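Local structure of universal stress protein MJ0577 (Methanocaldococcus jannaschii, 1MJH) at residues K26-L31 with I123-S128. The protein binds ATP and a manganese ion as a homodimeric member of the universal stress protein family. Numbering follows the deposited sequence.
With ATP (adenosine-5'-triphosphate), chain F.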
# COMPACT_ATOMS: atom_id res chain seq x y z
N LYS B 26 -1.37 -4.32 13.49
CA LYS B 26 -1.96 -4.04 14.81
C LYS B 26 -2.76 -2.76 14.80
O LYS B 26 -3.85 -2.67 15.42
CB LYS B 26 -0.84 -4.03 15.90
CG LYS B 26 -0.24 -5.44 16.04
CD LYS B 26 1.00 -5.46 16.94
CE LYS B 26 0.75 -4.94 18.35
NZ LYS B 26 2.02 -4.91 19.16
N ALA B 27 -2.32 -1.72 14.06
CA ALA B 27 -3.07 -0.49 14.00
C ALA B 27 -4.41 -0.57 13.31
O ALA B 27 -5.28 0.30 13.49
CB ALA B 27 -2.18 0.62 13.40
N PHE B 28 -4.61 -1.61 12.48
CA PHE B 28 -5.90 -1.78 11.81
C PHE B 28 -6.95 -2.33 12.78
O PHE B 28 -8.08 -2.45 12.36
CB PHE B 28 -5.74 -2.70 10.60
CG PHE B 28 -5.45 -1.98 9.32
CD1 PHE B 28 -4.29 -1.24 9.17
CD2 PHE B 28 -6.34 -2.00 8.26
CE1 PHE B 28 -4.01 -0.57 8.00
CE2 PHE B 28 -6.07 -1.32 7.09
CZ PHE B 28 -4.91 -0.59 6.96
N LYS B 29 -6.59 -2.76 13.99
CA LYS B 29 -7.61 -3.26 14.93
C LYS B 29 -8.58 -2.18 15.37
O LYS B 29 -8.11 -1.11 15.74
CB LYS B 29 -6.92 -3.77 16.22
CG LYS B 29 -7.83 -4.66 17.07
CD LYS B 29 -8.33 -5.84 16.26
CE LYS B 29 -9.39 -6.69 16.92
NZ LYS B 29 -10.71 -6.01 17.00
N THR B 30 -9.89 -2.40 15.37
CA THR B 30 -10.88 -1.52 15.96
C THR B 30 -11.66 -2.31 17.03
O THR B 30 -11.20 -3.38 17.43
CB THR B 30 -11.95 -1.00 14.98
OG1 THR B 30 -12.76 -2.10 14.55
CG2 THR B 30 -11.32 -0.42 13.73
N LEU B 31 -12.89 -1.91 17.34
CA LEU B 31 -13.74 -2.62 18.27
C LEU B 31 -14.48 -3.77 17.58
O LEU B 31 -15.10 -4.61 18.24
CB LEU B 31 -14.82 -1.70 18.87
CG LEU B 31 -14.28 -0.49 19.63
CD1 LEU B 31 -15.36 0.53 19.97
CD2 LEU B 31 -13.57 -0.97 20.90
N ILE B 123 -7.26 -6.60 2.29
CA ILE B 123 -6.03 -5.78 2.14
C ILE B 123 -4.86 -6.70 2.42
O ILE B 123 -5.01 -7.68 3.19
CB ILE B 123 -6.07 -4.60 3.11
CG1 ILE B 123 -4.80 -3.75 2.94
CG2 ILE B 123 -6.21 -5.03 4.59
CD1 ILE B 123 -4.92 -2.42 3.71
N ILE B 124 -3.73 -6.44 1.80
CA ILE B 124 -2.49 -7.12 2.09
C ILE B 124 -1.57 -6.08 2.76
O ILE B 124 -1.44 -5.00 2.18
CB ILE B 124 -1.79 -7.58 0.80
CG1 ILE B 124 -2.80 -8.52 0.02
CG2 ILE B 124 -0.60 -8.42 1.21
CD1 ILE B 124 -2.20 -9.01 -1.26
N ILE B 125 -1.03 -6.37 3.94
CA ILE B 125 -0.12 -5.38 4.60
C ILE B 125 1.29 -6.03 4.63
O ILE B 125 1.46 -7.10 5.20
CB ILE B 125 -0.64 -5.09 6.01
CG1 ILE B 125 -1.99 -4.34 5.95
CG2 ILE B 125 0.39 -4.17 6.72
CD1 ILE B 125 -2.57 -4.00 7.33
N MET B 126 2.29 -5.41 4.00
CA MET B 126 3.60 -6.10 3.84
C MET B 126 4.72 -5.08 3.89
O MET B 126 4.45 -3.89 3.69
CB MET B 126 3.63 -7.01 2.56
CG MET B 126 3.59 -6.16 1.24
SD MET B 126 3.11 -7.19 -0.29
CE MET B 126 4.45 -8.39 -0.15
N GLY B 127 5.97 -5.57 4.06
CA GLY B 127 7.08 -4.60 4.03
C GLY B 127 7.46 -4.26 2.60
O GLY B 127 7.15 -4.97 1.64
N SER B 128 8.20 -3.13 2.45
CA SER B 128 8.77 -2.78 1.15
C SER B 128 9.99 -3.65 0.81
O SER B 128 10.34 -3.84 -0.37
CB SER B 128 9.22 -1.32 1.13
OG SER B 128 10.24 -1.12 2.11
PG ATP F . 14.44 -9.69 -2.74
O1G ATP F . 13.83 -9.24 -4.02
O2G ATP F . 13.75 -10.85 -2.29
O3G ATP F . 15.89 -9.92 -2.84
PB ATP F . 13.89 -8.21 -0.24
O1B ATP F . 14.63 -7.06 0.29
O2B ATP F . 14.17 -9.42 0.54
O3B ATP F . 14.22 -8.39 -1.77
PA ATP F . 10.96 -8.72 -0.39
O1A ATP F . 10.31 -8.25 -1.59
O2A ATP F . 11.23 -10.12 -0.28
O3A ATP F . 12.34 -7.85 -0.20
O5' ATP F . 10.27 -8.37 0.98
C5' ATP F . 9.09 -7.53 0.93
C4' ATP F . 8.02 -8.10 1.84
O4' ATP F . 7.51 -9.34 1.19
C3' ATP F . 8.45 -8.58 3.22
O3' ATP F . 8.57 -7.52 4.17
C2' ATP F . 7.31 -9.58 3.54
O2' ATP F . 6.15 -8.84 3.96
C1' ATP F . 7.10 -10.24 2.15
N9 ATP F . 7.81 -11.50 1.99
C8 ATP F . 9.00 -11.75 1.41
N7 ATP F . 9.32 -13.03 1.36
C5 ATP F . 8.33 -13.64 1.97
C6 ATP F . 8.12 -14.98 2.22
N6 ATP F . 9.02 -15.89 1.85
N1 ATP F . 7.00 -15.31 2.86
C2 ATP F . 6.07 -14.36 3.21
N3 ATP F . 6.18 -13.04 3.01
C4 ATP F . 7.36 -12.78 2.40
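The ring of F28, which follows on from helix 16-27, packs against two isoleucines of strand 123-127, I123 and I125, which present their CD1 methyls to different parts of it. The bond from CA to CB of F28 is directed toward the strand, and CB leads to CG, lying 4.0 Å from I125 CD1. Farther along that side of the ring, CD1 of F28 comes to 3.7 Å from the same methyl and CE1 is nearly as close. I125 CD1 thus sits over one face, 17° off the ring normal and 3.9 Å from the centroid, in a CH-pi contact. At the far end, CZ and CE2 meet the other isoleucine, with F28 CZ 3.7 Å from I123 CD1, which approaches obliquely. I123 reaches the ring with CG1 anti to its backbone N (chi1 -180°) and the chain extended to CD1. Y5 meets the F28 ring edge-to-face, while I8 and L155 from the neighbouring strands also touch it. Replacing F28 with an alanine would probably open a gap between this segment and the sheet and leave both isoleucine methyls without their aromatic partner. I124 and M126 alternate to the other side, against V146 of helix 141-149; M126 CB also lies 3.4 Å from ATP O2'. At the strand end, G127 N donates a fairly straight hydrogen bond to ATP O2' (164°) and a weak one to O3'. This is the layered alpha/beta core of the universal stress protein fold, with an inner strand of the parallel sheet, between 7-11 and 154-157, holding the ATP ribose at its C-terminal end.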